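Local coordinates for S-M checkpoint control protein RAD4 (Schizosaccharomyces pombe, PDB 4BU0) that acts as a phosphopeptide-binding scaffold in DNA replication and the S-M checkpoint, its BRCT1,2 part here recognising phosphorylated Crb2, at residues A[6-12]-A[32-37]; A[13-17]-A[50-56]; A[77-81]-A[91-95]; A[99-103]-A[123-129]; A[140-144]-A[161-167]. One frame throughout, in Å; residues are numbered along the deposited sequence. Where two conformers were deposited one is given.

Contact 1 (A[6-12]-A[32-37]); sequences PLKGFVI and LGAAYR
Two short parallel strands run side by side here, Val11 and Ile12 against Ala35 and Tyr36, with CA-CA separations of 4.7 Å for Val11-Ala35 and 4.9 Å for Ile12-Tyr36. The ladder is regular: Ala35 N donates to Phe10 O (2.9 Å), Ile12 N to Ala35 O (2.9 Å) and Arg37 N to Ile12 O (2.8 Å). Upstream, Leu7 to Phe10 form a type II turn with Gly9 at positive phi, and Gly33, also at positive phi, closes the preceding helix in a Schellman motif. Leu7 N bonds to Leu32 O (2.9 Å), while a water accepts from Gly9 N (3.2 Å) and donates to Gly33 O (2.6 Å). Side chains alternate between the faces. Val11 (t) lies beside Ala35, CG2 to CB 4.1 Å, and its CG1 meets Arg37 CG at 3.6 Å; on the other face Ile12 (m, t) sends CD1 to Ala34 CB (3.8 Å). Leu7 (m, t) packs CB on Ala34 CB at 3.8 Å and CG on Leu32 CB at 3.9 Å. This is the first beta-alpha-beta unit of BRCT1: helix 19-31 connects the strands and covers Ile12 and Tyr36, helix 74-83 receives Leu7 and Leu32, and strand 46-49 flanks strand 11-15.

Contact 2 (A[13-17]-A[50-56]); sequences CCTSI and GDFDTPK
One backbone hydrogen bond joins the segments, where strand 11-15 ends at Thr15 and Ser16 takes positive phi (53/47°): Gly50 N donates to Thr15 O (2.8 Å). Gly50 CA makes a CA-H...O contact with Ser16 O at 3.3 Å; the Ser16 and Gly50 CA atoms are 4.8 Å apart. A CB on Gly50 would clash with Ser16 O. Side-chain hydrogen bonds reach the start of helix 55-63: Thr54 OG1 gives its proton to Thr15 OG1 (2.8 Å), and the extended Lys56 (m, t, t, t) brings NZ to Cys14 O, also at 2.8 Å. Thr54 (p) is the N-cap, accepting from Tyr57 N. One water joins Ser16 OG and Asp51 OD2, 2.7 Å from each. In van der Waals contact are Ser16 CB with Asp51 CB (3.7 Å) and Ile17 CD1 with Gly50 N (3.6 Å). Thr15 OG1, Ser16 N and Lys56 NZ all hydrogen-bond a modified side chain of the bound Crb2 peptide, making this the phosphopeptide pocket of BRCT1, where a hydroxyl, a backbone amide and a lysine meet as in other phospho-binding BRCT domains. Strand 46-49 leads into Gly50, helix 19-31 packs on Cys14 and Ile17, and strand 40-41 places Phe40 against Cys13 and Lys56.

Contact 3 (A[77-81]-A[91-95]); sequences VLYES and GLLVD
Leu78, on the helical segment 77-81, and Leu93, on the segment 91-95 that passes alongside it, carry most of this contact, with Leu92 third. Their CA atoms mark the nearest backbone approach, 6.6 Å between Leu78 and Leu93. Residues 77-81 are regular helix, whereas Gly91 to Val94 form a type I' turn closed by Val94 N to Gly91 O at 3.0 Å; Leu92 (52/34°) and Leu93 (62/12°) both hold the positive phi that this turn requires. Leu93 (m, t) points at the helix, and its CD1 does most of the touching: it lies 3.8 Å from Leu78 CA, 4.1 Å from Leu78 CD1, 4.1 Å from Val77 CG1 and 4.4 Å from Ser81 OG. One methyl thus sits among residues 77, 78 and 81, an i, i+1, i+4 patch on the helix surface. Helix 74-83 is the last helix of BRCT1, and the turn lies in the loop between it and strand 106-110, so the packing folds this loop back on the helix it follows. Leu78 (t, p) also reaches Leu92, its CD2 3.8 Å from Leu92 O and its CD1 4.4 Å from Leu92 CD2. The contact between the segments is entirely van der Waals; Leu92 O takes its hydrogen bond from Trp74 NE1, and Ser81 OG bonds to Glu86. The Leu92 side chain (m, t), set sideways to the helix, also packs on Phe10, and Leu78 on Leu7.

Contact 4 (A[99-103]-A[123-129]); sequences LPTLF and YVLKHGG
A loop turn packs against the C-terminal end of a helix here: residues 99-103, on the way into strand 106-110, the first strand of BRCT2, meet the last turn of helix 116-126 and the glycines that follow it. Pro100 to Phe103 make a type I turn closed by Phe103 N to Pro100 O (3.1 Å). Opposite it, the helix stops in a Schellman motif, with Gly129 N bonded to Val124 O (2.9 Å), Gly128 N to Leu125 O (3.2 Å) and Gly128 as the C-prime residue at phi/psi 81/9°. That ending leaves His127 O available to Leu102 N, which donates to it at 2.9 Å. Gly129 CA makes a CA-H...O contact with Leu102 O (3.3 Å), and the Leu102 and Gly129 CA atoms are 4.6 Å apart. Leu102 (m, t) fills the gap, its CD1 3.8 Å from Val124 CA and 3.9 Å from His127 CB. Pro100 CB rests on His127 O (3.6 Å) and Gly128 CA (4.0 Å), where a CB on residue 128 would clash. A water accepts from Thr101 N (3.0 Å) and is hydrogen-bonded to His127 ND1 (3.1 Å). Helix 166-174 completes the packing: Leu102 touches Trp167 and Leu168, His127 touches Ile172, and Tyr123 meets Trp169 edge-to-face.

Contact 5 (A[140-144]-A[161-167]); sequences THLIA and NVVCVEW
Ile143 (m, t) is the apolar centre: CG1 lies 4.0 Å from Val163 CG2, CG2 3.8 Å from Val165 CB, and CD1 4.1 Å from Trp167 CZ3. On the opposite sheet face, Leu142 CD2 meets Val162 CG2 at 4.3 Å and Ala144 CB meets Val162 CG1 at 3.8 Å. Between these two layers strands 141-144 and 161-163 run parallel, axes 4.8 Å apart at 28°, pairing Leu142 with Val162 and Ile143 with Val163. Leu142 N donates to Asn161 O (2.8 Å), Val163 N to Leu142 O (2.9 Å) and Ala144 N to Val163 O (2.9 Å). With helix 150-157 they form the last beta-alpha-beta unit of BRCT2. Further out, the His141 ring makes an offset stack on the Trp167 six-membered ring (centroids 4.0 Å, planes 16°), with Asn161 ND2 over its other face. At the edge, His141 ND1 is hydrogen-bonded to Thr140 OG1 (2.7 Å). With Trp167 NE1 bonded to Leu178 O, both these ring nitrogens are satisfied although the rings are buried beside apolar side chains.

Overall arrangement
Along the chain the contacts fall into the two BRCT repeats. Contacts 1 and 2 interleave in sequence and share strand 11-15 of the first parallel sheet, their centres 18 Å apart. Contact 3 packs against contact 1 through Leu7, Phe10, Leu78 and Leu92, and its segment 91-95 leads on along the same loop to contact 4. Contacts 4 and 5, centres 15 Å apart, belong to BRCT2 and meet where Leu102 touches Trp167. Across the repeats, Phe52 and Gly50 of contact 2 pack on Phe103 of contact 4, and Phe52 also reaches Thr140 and His141 of contact 5. The phosphopeptide pocket of BRCT1 therefore adjoins the interface between the repeats, while contacts 1 and 5 lie on opposite sides of the chain's centre, their centres about 37 Å apart.

Contact 1 (A[6-12]-A[32-37])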
# COMPACT_ATOMS: atom_id res chain seq x y z
N PRO A 6 23.86 -12.79 2.37
CA PRO A 6 23.62 -11.61 1.52
C PRO A 6 22.85 -10.50 2.21
O PRO A 6 23.00 -9.34 1.81
CB PRO A 6 22.77 -12.14 0.36
CG PRO A 6 22.89 -13.60 0.40
CD PRO A 6 23.25 -14.00 1.79
N LEU A 7 21.98 -10.86 3.21
CA LEU A 7 21.17 -9.83 3.89
C LEU A 7 21.75 -9.40 5.23
O LEU A 7 21.03 -8.82 6.03
CB LEU A 7 19.71 -10.28 4.06
CG LEU A 7 18.93 -10.49 2.75
CD1 LEU A 7 17.45 -10.70 3.07
CD2 LEU A 7 19.07 -9.29 1.78
N LYS A 8 23.07 -9.62 5.47
CA LYS A 8 23.69 -9.08 6.68
C LYS A 8 23.46 -7.55 6.73
O LYS A 8 23.60 -6.88 5.71
CB LYS A 8 25.19 -9.39 6.68
CG LYS A 8 25.90 -8.87 7.94
CD LYS A 8 27.33 -9.41 8.04
CE LYS A 8 27.97 -9.02 9.35
NZ LYS A 8 29.38 -9.48 9.46
N GLY A 9 23.02 -7.06 7.89
CA GLY A 9 22.75 -5.64 8.04
C GLY A 9 21.32 -5.24 7.76
O GLY A 9 20.90 -4.13 8.12
N PHE A 10 20.54 -6.13 7.09
CA PHE A 10 19.12 -5.84 6.88
C PHE A 10 18.34 -6.16 8.13
O PHE A 10 18.67 -7.12 8.84
CB PHE A 10 18.56 -6.68 5.72
CG PHE A 10 18.91 -6.24 4.33
CD1 PHE A 10 20.23 -6.24 3.89
CD2 PHE A 10 17.91 -5.93 3.41
CE1 PHE A 10 20.55 -5.86 2.59
CE2 PHE A 10 18.23 -5.56 2.10
CZ PHE A 10 19.54 -5.51 1.70
N VAL A 11 17.27 -5.38 8.40
CA VAL A 11 16.42 -5.57 9.57
C VAL A 11 15.01 -5.55 9.02
O VAL A 11 14.53 -4.50 8.59
CB VAL A 11 16.67 -4.55 10.70
CG1 VAL A 11 15.78 -4.85 11.90
CG2 VAL A 11 18.15 -4.55 11.12
N ILE A 12 14.39 -6.73 8.98
CA ILE A 12 13.08 -6.87 8.34
C ILE A 12 11.95 -6.98 9.35
O ILE A 12 12.09 -7.60 10.38
CB ILE A 12 13.17 -8.10 7.42
CG1 ILE A 12 14.13 -7.78 6.23
CG2 ILE A 12 11.78 -8.61 6.94
CD1 ILE A 12 14.67 -8.98 5.50
N LEU A 32 19.16 -15.99 5.24
CA LEU A 32 19.88 -15.08 4.36
C LEU A 32 20.78 -14.12 5.13
O LEU A 32 21.53 -13.39 4.48
CB LEU A 32 18.86 -14.28 3.52
CG LEU A 32 18.28 -15.02 2.29
CD1 LEU A 32 16.93 -14.45 1.90
CD2 LEU A 32 19.23 -14.92 1.09
N GLY A 33 20.68 -14.08 6.45
CA GLY A 33 21.57 -13.24 7.26
C GLY A 33 20.94 -12.00 7.84
O GLY A 33 21.64 -11.22 8.51
N ALA A 34 19.65 -11.78 7.60
CA ALA A 34 18.97 -10.58 8.11
C ALA A 34 18.56 -10.76 9.56
O ALA A 34 18.46 -11.89 10.08
CB ALA A 34 17.72 -10.30 7.29
N ALA A 35 18.27 -9.64 10.21
CA ALA A 35 17.60 -9.68 11.49
C ALA A 35 16.10 -9.62 11.17
O ALA A 35 15.70 -9.00 10.17
CB ALA A 35 18.01 -8.47 12.35
N TYR A 36 15.28 -10.24 11.98
CA TYR A 36 13.83 -10.22 11.81
C TYR A 36 13.24 -9.69 13.08
O TYR A 36 13.50 -10.23 14.17
CB TYR A 36 13.28 -11.62 11.50
CG TYR A 36 11.78 -11.59 11.37
CD1 TYR A 36 11.16 -11.12 10.21
CD2 TYR A 36 10.96 -11.94 12.45
CE1 TYR A 36 9.78 -11.04 10.11
CE2 TYR A 36 9.57 -11.85 12.36
CZ TYR A 36 8.99 -11.38 11.19
OH TYR A 36 7.62 -11.32 11.07
N ARG A 37 12.42 -8.62 12.96
CA ARG A 37 11.81 -7.98 14.12
C ARG A 37 10.29 -8.04 14.04
O ARG A 37 9.71 -7.65 13.01
CB ARG A 37 12.29 -6.53 14.25
CG ARG A 37 13.77 -6.35 14.49
CD ARG A 37 14.19 -6.76 15.91
NE ARG A 37 15.64 -6.84 16.03
CZ ARG A 37 16.35 -7.96 15.84
NH1 ARG A 37 15.73 -9.11 15.53
NH2 ARG A 37 17.66 -7.93 15.93
O HOH W 1 22.23 -9.22 10.14

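Contact 2 (A[13-17]-A[50-56])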
# COMPACT_ATOMS: atom_id res chain seq x y z
N CYS A 13 10.81 -6.35 9.01
CA CYS A 13 9.60 -6.35 9.83
C CYS A 13 8.43 -6.58 8.88
O CYS A 13 8.54 -6.17 7.72
CB CYS A 13 9.50 -5.00 10.53
SG CYS A 13 8.13 -4.85 11.70
N CYS A 14 7.34 -7.24 9.35
CA CYS A 14 6.13 -7.45 8.53
C CYS A 14 4.97 -6.67 9.10
O CYS A 14 4.88 -6.46 10.32
CB CYS A 14 5.75 -8.93 8.46
SG CYS A 14 6.94 -9.98 7.61
N THR A 15 4.02 -6.31 8.21
CA THR A 15 2.75 -5.73 8.65
C THR A 15 1.65 -6.35 7.80
O THR A 15 1.77 -6.40 6.57
CB THR A 15 2.72 -4.20 8.68
OG1 THR A 15 1.49 -3.79 9.28
CG2 THR A 15 2.87 -3.54 7.31
N SER A 16 0.57 -6.86 8.47
CA SER A 16 -0.56 -7.49 7.79
C SER A 16 -0.15 -8.61 6.85
O SER A 16 -0.63 -8.72 5.71
CB SER A 16 -1.40 -6.46 7.05
OG SER A 16 -2.20 -5.75 7.97
N ILE A 17 0.73 -9.50 7.34
CA ILE A 17 1.17 -10.69 6.64
C ILE A 17 0.64 -11.85 7.48
O ILE A 17 0.87 -11.85 8.69
CB ILE A 17 2.70 -10.74 6.42
CG1 ILE A 17 3.20 -9.49 5.62
CG2 ILE A 17 3.09 -12.04 5.70
CD1 ILE A 17 2.74 -9.43 4.13
N GLY A 50 1.33 -6.16 3.77
CA GLY A 50 0.20 -6.81 3.11
C GLY A 50 -1.02 -5.93 3.03
O GLY A 50 -2.06 -6.36 2.52
N ASP A 51 -0.90 -4.68 3.55
CA ASP A 51 -1.97 -3.68 3.62
C ASP A 51 -1.36 -2.34 3.96
O ASP A 51 -0.25 -2.30 4.51
CB ASP A 51 -2.99 -4.07 4.71
CG ASP A 51 -4.34 -3.37 4.63
OD1 ASP A 51 -4.62 -2.74 3.58
OD2 ASP A 51 -5.15 -3.53 5.56
N PHE A 52 -2.06 -1.25 3.66
CA PHE A 52 -1.61 0.10 4.00
C PHE A 52 -2.28 0.58 5.29
O PHE A 52 -1.80 1.54 5.88
CB PHE A 52 -1.93 1.09 2.86
CG PHE A 52 -3.42 1.21 2.59
CD1 PHE A 52 -4.18 2.13 3.29
CD2 PHE A 52 -4.04 0.40 1.66
CE1 PHE A 52 -5.58 2.19 3.10
CE2 PHE A 52 -5.42 0.48 1.45
CZ PHE A 52 -6.18 1.38 2.17
N ASP A 53 -3.42 -0.03 5.69
CA ASP A 53 -4.18 0.46 6.83
C ASP A 53 -3.72 -0.18 8.13
O ASP A 53 -4.48 -0.93 8.76
CB ASP A 53 -5.69 0.25 6.62
CG ASP A 53 -6.54 1.03 7.60
OD1 ASP A 53 -5.97 1.87 8.34
OD2 ASP A 53 -7.78 0.82 7.61
N THR A 54 -2.47 0.07 8.50
CA THR A 54 -1.91 -0.43 9.75
C THR A 54 -1.05 0.63 10.41
O THR A 54 -0.40 1.42 9.72
CB THR A 54 -1.05 -1.72 9.57
OG1 THR A 54 0.24 -1.35 9.06
CG2 THR A 54 -1.71 -2.81 8.73
N PRO A 55 -0.91 0.58 11.76
CA PRO A 55 -0.03 1.53 12.43
C PRO A 55 1.45 1.48 11.96
O PRO A 55 2.09 2.53 11.85
CB PRO A 55 -0.14 1.11 13.90
CG PRO A 55 -1.49 0.54 14.02
CD PRO A 55 -1.68 -0.22 12.73
N LYS A 56 1.97 0.26 11.65
CA LYS A 56 3.36 0.16 11.16
C LYS A 56 3.50 0.85 9.81
O LYS A 56 4.44 1.60 9.57
CB LYS A 56 3.79 -1.30 11.00
CG LYS A 56 4.10 -2.02 12.32
CD LYS A 56 4.44 -3.48 12.04
CE LYS A 56 4.80 -4.23 13.32
NZ LYS A 56 4.91 -5.69 13.04
O HOH W 2 -4.80 -5.37 7.55
O HOH W 3 -3.65 -8.47 4.75

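Contact 3 (A[77-81]-A[91-95])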
# COMPACT_ATOMS: atom_id res chain seq x y z
N VAL A 77 11.45 -14.91 -3.25
CA VAL A 77 12.09 -14.89 -4.56
C VAL A 77 13.63 -14.77 -4.40
O VAL A 77 14.40 -15.48 -5.07
CB VAL A 77 11.51 -13.79 -5.48
CG1 VAL A 77 12.33 -13.63 -6.75
CG2 VAL A 77 10.05 -14.10 -5.83
N LEU A 78 14.10 -13.87 -3.51
CA LEU A 78 15.54 -13.73 -3.33
C LEU A 78 16.14 -15.02 -2.74
O LEU A 78 17.19 -15.49 -3.21
CB LEU A 78 15.79 -12.55 -2.37
CG LEU A 78 17.23 -12.37 -1.92
CD1 LEU A 78 18.14 -12.00 -3.14
CD2 LEU A 78 17.30 -11.26 -0.87
N TYR A 79 15.45 -15.60 -1.74
CA TYR A 79 15.93 -16.85 -1.15
C TYR A 79 16.04 -17.94 -2.21
O TYR A 79 17.05 -18.65 -2.25
CB TYR A 79 14.93 -17.31 -0.08
CG TYR A 79 15.37 -18.56 0.62
CD1 TYR A 79 16.24 -18.51 1.70
CD2 TYR A 79 14.88 -19.81 0.23
CE1 TYR A 79 16.62 -19.65 2.38
CE2 TYR A 79 15.25 -20.96 0.91
CZ TYR A 79 16.14 -20.88 1.97
OH TYR A 79 16.50 -22.02 2.65
N GLU A 80 15.03 -18.04 -3.10
CA GLU A 80 15.09 -19.06 -4.14
C GLU A 80 16.31 -18.91 -5.04
O GLU A 80 16.98 -19.90 -5.35
CB GLU A 80 13.81 -19.01 -4.97
CG GLU A 80 13.64 -20.26 -5.82
CD GLU A 80 13.52 -21.53 -5.00
OE1 GLU A 80 12.93 -21.50 -3.89
OE2 GLU A 80 14.08 -22.55 -5.45
N SER A 81 16.64 -17.67 -5.44
CA SER A 81 17.80 -17.46 -6.29
C SER A 81 19.08 -17.82 -5.56
O SER A 81 19.95 -18.51 -6.12
CB SER A 81 17.87 -16.00 -6.76
OG SER A 81 16.92 -15.74 -7.77
N GLY A 91 21.86 -5.01 -5.59
CA GLY A 91 20.50 -4.52 -5.42
C GLY A 91 19.63 -5.50 -4.64
O GLY A 91 18.60 -5.10 -4.09
N LEU A 92 20.05 -6.78 -4.59
CA LEU A 92 19.37 -7.86 -3.81
C LEU A 92 17.86 -7.95 -4.14
O LEU A 92 17.05 -8.31 -3.29
CB LEU A 92 19.62 -7.68 -2.32
CG LEU A 92 21.12 -7.86 -1.96
CD1 LEU A 92 21.44 -7.25 -0.63
CD2 LEU A 92 21.51 -9.35 -1.99
N LEU A 93 17.53 -7.67 -5.40
CA LEU A 93 16.17 -7.74 -5.98
C LEU A 93 15.20 -6.77 -5.33
O LEU A 93 14.00 -6.87 -5.61
CB LEU A 93 15.60 -9.17 -5.94
CG LEU A 93 16.50 -10.23 -6.58
CD1 LEU A 93 15.85 -11.62 -6.48
CD2 LEU A 93 16.75 -9.93 -8.08
N VAL A 94 15.68 -5.83 -4.52
CA VAL A 94 14.79 -4.92 -3.80
C VAL A 94 13.94 -4.07 -4.78
O VAL A 94 12.71 -4.02 -4.64
CB VAL A 94 15.60 -4.05 -2.81
CG1 VAL A 94 14.78 -2.85 -2.28
CG2 VAL A 94 16.13 -4.92 -1.67
N ASP A 95 14.59 -3.43 -5.77
CA ASP A 95 13.82 -2.56 -6.67
C ASP A 95 12.78 -3.30 -7.49
O ASP A 95 11.80 -2.68 -7.89
CB ASP A 95 14.76 -1.80 -7.61
CG ASP A 95 15.56 -0.70 -6.96
OD1 ASP A 95 15.24 -0.33 -5.81
OD2 ASP A 95 16.51 -0.19 -7.61

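Contact 4 (A[99-103]-A[123-129])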
# COMPACT_ATOMS: atom_id res chain seq x y z
N LEU A 99 6.67 -2.81 -2.90
CA LEU A 99 5.21 -2.93 -2.93
C LEU A 99 4.61 -1.86 -3.84
O LEU A 99 5.05 -0.70 -3.77
CB LEU A 99 4.65 -2.75 -1.52
CG LEU A 99 3.17 -3.15 -1.34
CD1 LEU A 99 2.97 -4.71 -1.41
CD2 LEU A 99 2.63 -2.64 -0.02
N PRO A 100 3.63 -2.22 -4.70
CA PRO A 100 2.97 -1.19 -5.52
C PRO A 100 2.39 -0.12 -4.61
O PRO A 100 1.83 -0.45 -3.56
CB PRO A 100 1.87 -1.97 -6.24
CG PRO A 100 2.44 -3.39 -6.34
CD PRO A 100 3.07 -3.56 -4.97
N THR A 101 2.51 1.16 -4.99
CA THR A 101 2.11 2.24 -4.11
C THR A 101 0.69 2.10 -3.63
O THR A 101 0.42 2.31 -2.43
CB THR A 101 2.29 3.58 -4.82
OG1 THR A 101 3.69 3.72 -5.10
CG2 THR A 101 1.82 4.77 -3.97
N LEU A 102 -0.24 1.75 -4.55
CA LEU A 102 -1.66 1.67 -4.23
C LEU A 102 -2.16 0.24 -3.98
O LEU A 102 -3.36 -0.05 -4.12
CB LEU A 102 -2.47 2.36 -5.35
CG LEU A 102 -2.07 3.83 -5.57
CD1 LEU A 102 -2.91 4.43 -6.70
CD2 LEU A 102 -2.25 4.69 -4.29
N PHE A 103 -1.26 -0.64 -3.51
CA PHE A 103 -1.62 -2.00 -3.16
C PHE A 103 -2.78 -1.95 -2.15
O PHE A 103 -2.71 -1.21 -1.15
CB PHE A 103 -0.39 -2.72 -2.57
CG PHE A 103 -0.61 -4.17 -2.29
CD1 PHE A 103 -0.70 -5.09 -3.34
CD2 PHE A 103 -0.74 -4.64 -0.99
CE1 PHE A 103 -0.91 -6.45 -3.08
CE2 PHE A 103 -0.94 -5.99 -0.74
CZ PHE A 103 -1.02 -6.89 -1.78
N TYR A 123 -3.79 6.22 -13.70
CA TYR A 123 -2.72 6.23 -12.68
C TYR A 123 -3.00 5.27 -11.53
O TYR A 123 -2.06 4.67 -10.99
CB TYR A 123 -2.53 7.63 -12.10
CG TYR A 123 -1.60 8.49 -12.91
CD1 TYR A 123 -0.22 8.37 -12.78
CD2 TYR A 123 -2.09 9.45 -13.78
CE1 TYR A 123 0.65 9.17 -13.52
CE2 TYR A 123 -1.23 10.25 -14.53
CZ TYR A 123 0.14 10.11 -14.40
OH TYR A 123 0.98 10.92 -15.13
N VAL A 124 -4.28 5.11 -11.12
CA VAL A 124 -4.61 4.16 -10.07
C VAL A 124 -4.20 2.76 -10.50
O VAL A 124 -3.59 2.04 -9.73
CB VAL A 124 -6.14 4.23 -9.77
CG1 VAL A 124 -6.60 3.04 -8.91
CG2 VAL A 124 -6.48 5.56 -9.10
N LEU A 125 -4.52 2.40 -11.77
CA LEU A 125 -4.20 1.06 -12.25
C LEU A 125 -2.69 0.87 -12.42
O LEU A 125 -2.17 -0.18 -12.04
CB LEU A 125 -4.93 0.81 -13.58
CG LEU A 125 -6.46 0.80 -13.51
CD1 LEU A 125 -7.06 0.72 -14.89
CD2 LEU A 125 -6.97 -0.36 -12.68
N LYS A 126 -2.00 1.91 -12.94
CA LYS A 126 -0.53 1.86 -13.13
C LYS A 126 0.19 1.63 -11.80
O LYS A 126 1.22 0.97 -11.76
CB LYS A 126 -0.08 3.19 -13.78
CG LYS A 126 1.43 3.35 -13.98
CD LYS A 126 1.77 4.76 -14.45
CE LYS A 126 3.25 5.01 -14.49
NZ LYS A 126 3.56 6.44 -14.77
N HIS A 127 -0.38 2.13 -10.69
CA HIS A 127 0.27 2.01 -9.39
C HIS A 127 -0.32 0.91 -8.50
O HIS A 127 -0.11 0.90 -7.28
CB HIS A 127 0.28 3.38 -8.72
CG HIS A 127 1.27 4.26 -9.39
ND1 HIS A 127 2.64 4.12 -9.14
CD2 HIS A 127 1.09 5.18 -10.36
CE1 HIS A 127 3.23 4.99 -9.94
NE2 HIS A 127 2.34 5.65 -10.70
N GLY A 128 -0.94 -0.08 -9.13
CA GLY A 128 -1.37 -1.28 -8.45
C GLY A 128 -2.67 -1.25 -7.69
O GLY A 128 -2.98 -2.21 -6.98
N GLY A 129 -3.45 -0.16 -7.83
CA GLY A 129 -4.73 -0.11 -7.15
C GLY A 129 -5.83 -0.75 -7.98
O GLY A 129 -5.60 -1.10 -9.15
O HOH W 4 3.63 1.62 -7.70

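Contact 5 (A[140-144]-A[161-167])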
# COMPACT_ATOMS: atom_id res chain seq x y z
N THR A 140 -11.94 2.09 -0.68
CA THR A 140 -11.08 2.62 0.36
C THR A 140 -10.94 4.13 0.28
O THR A 140 -10.69 4.80 1.29
CB THR A 140 -9.70 1.94 0.33
OG1 THR A 140 -9.02 2.26 -0.90
CG2 THR A 140 -9.79 0.41 0.50
N HIS A 141 -11.01 4.67 -0.96
CA HIS A 141 -10.85 6.10 -1.18
C HIS A 141 -11.77 6.58 -2.25
O HIS A 141 -11.76 6.01 -3.33
CB HIS A 141 -9.41 6.47 -1.61
CG HIS A 141 -8.36 6.07 -0.62
ND1 HIS A 141 -7.92 4.75 -0.51
CD2 HIS A 141 -7.72 6.82 0.32
CE1 HIS A 141 -7.01 4.75 0.46
NE2 HIS A 141 -6.86 5.97 0.99
N LEU A 142 -12.53 7.63 -1.95
CA LEU A 142 -13.30 8.32 -2.96
C LEU A 142 -12.60 9.64 -3.27
O LEU A 142 -12.49 10.46 -2.37
CB LEU A 142 -14.74 8.58 -2.44
CG LEU A 142 -15.59 9.44 -3.38
CD1 LEU A 142 -15.87 8.73 -4.67
CD2 LEU A 142 -16.90 9.86 -2.69
N ILE A 143 -12.10 9.82 -4.50
CA ILE A 143 -11.49 11.09 -4.88
C ILE A 143 -12.60 11.96 -5.41
O ILE A 143 -13.26 11.57 -6.40
CB ILE A 143 -10.37 10.88 -5.91
CG1 ILE A 143 -9.24 9.97 -5.34
CG2 ILE A 143 -9.83 12.26 -6.34
CD1 ILE A 143 -8.21 9.57 -6.41
N ALA A 144 -12.83 13.11 -4.78
CA ALA A 144 -13.96 13.95 -5.13
C ALA A 144 -13.52 15.30 -5.65
O ALA A 144 -12.59 15.88 -5.11
CB ALA A 144 -14.83 14.16 -3.89
N ASN A 161 -13.08 7.12 3.19
CA ASN A 161 -12.23 8.31 3.02
C ASN A 161 -12.65 9.09 1.79
O ASN A 161 -12.78 8.49 0.70
CB ASN A 161 -10.77 7.88 2.82
CG ASN A 161 -10.15 7.12 3.95
OD1 ASN A 161 -10.48 7.33 5.13
ND2 ASN A 161 -9.21 6.22 3.62
N VAL A 162 -12.83 10.42 1.94
CA VAL A 162 -13.12 11.31 0.83
C VAL A 162 -11.95 12.25 0.76
O VAL A 162 -11.68 12.96 1.73
CB VAL A 162 -14.45 12.06 0.99
CG1 VAL A 162 -14.70 12.95 -0.24
CG2 VAL A 162 -15.61 11.07 1.19
N VAL A 163 -11.22 12.19 -0.35
CA VAL A 163 -10.01 13.01 -0.49
C VAL A 163 -10.02 13.78 -1.80
O VAL A 163 -10.72 13.42 -2.75
CB VAL A 163 -8.75 12.10 -0.45
CG1 VAL A 163 -8.57 11.45 0.92
CG2 VAL A 163 -8.76 11.02 -1.55
N CYS A 164 -9.23 14.85 -1.85
CA CYS A 164 -9.00 15.51 -3.13
C CYS A 164 -7.89 14.75 -3.89
O CYS A 164 -7.19 13.91 -3.31
CB CYS A 164 -8.66 16.98 -2.97
SG CYS A 164 -7.14 17.25 -2.06
N VAL A 165 -7.77 15.04 -5.19
CA VAL A 165 -6.86 14.28 -6.03
C VAL A 165 -5.38 14.43 -5.59
O VAL A 165 -4.55 13.58 -5.91
CB VAL A 165 -7.07 14.59 -7.52
CG1 VAL A 165 -6.63 16.02 -7.87
CG2 VAL A 165 -6.40 13.55 -8.42
N GLU A 166 -5.04 15.50 -4.85
CA GLU A 166 -3.68 15.68 -4.36
C GLU A 166 -3.24 14.50 -3.49
O GLU A 166 -2.06 14.18 -3.45
CB GLU A 166 -3.63 16.99 -3.57
CG GLU A 166 -2.22 17.48 -3.23
CD GLU A 166 -1.27 17.80 -4.37
OE1 GLU A 166 -1.70 17.88 -5.55
OE2 GLU A 166 -0.05 17.87 -4.08
N TRP A 167 -4.20 13.79 -2.87
CA TRP A 167 -3.84 12.57 -2.14
C TRP A 167 -3.15 11.57 -3.06
O TRP A 167 -2.16 10.93 -2.68
CB TRP A 167 -5.11 11.92 -1.54
CG TRP A 167 -4.86 10.50 -1.10
CD1 TRP A 167 -4.28 10.10 0.07
CD2 TRP A 167 -5.17 9.30 -1.83
NE1 TRP A 167 -4.17 8.72 0.09
CE2 TRP A 167 -4.70 8.21 -1.08
CE3 TRP A 167 -5.80 9.06 -3.07
CZ2 TRP A 167 -4.81 6.89 -1.52
CZ3 TRP A 167 -5.93 7.75 -3.51
CH2 TRP A 167 -5.43 6.68 -2.74
O HOH W 5 -10.02 16.55 -6.32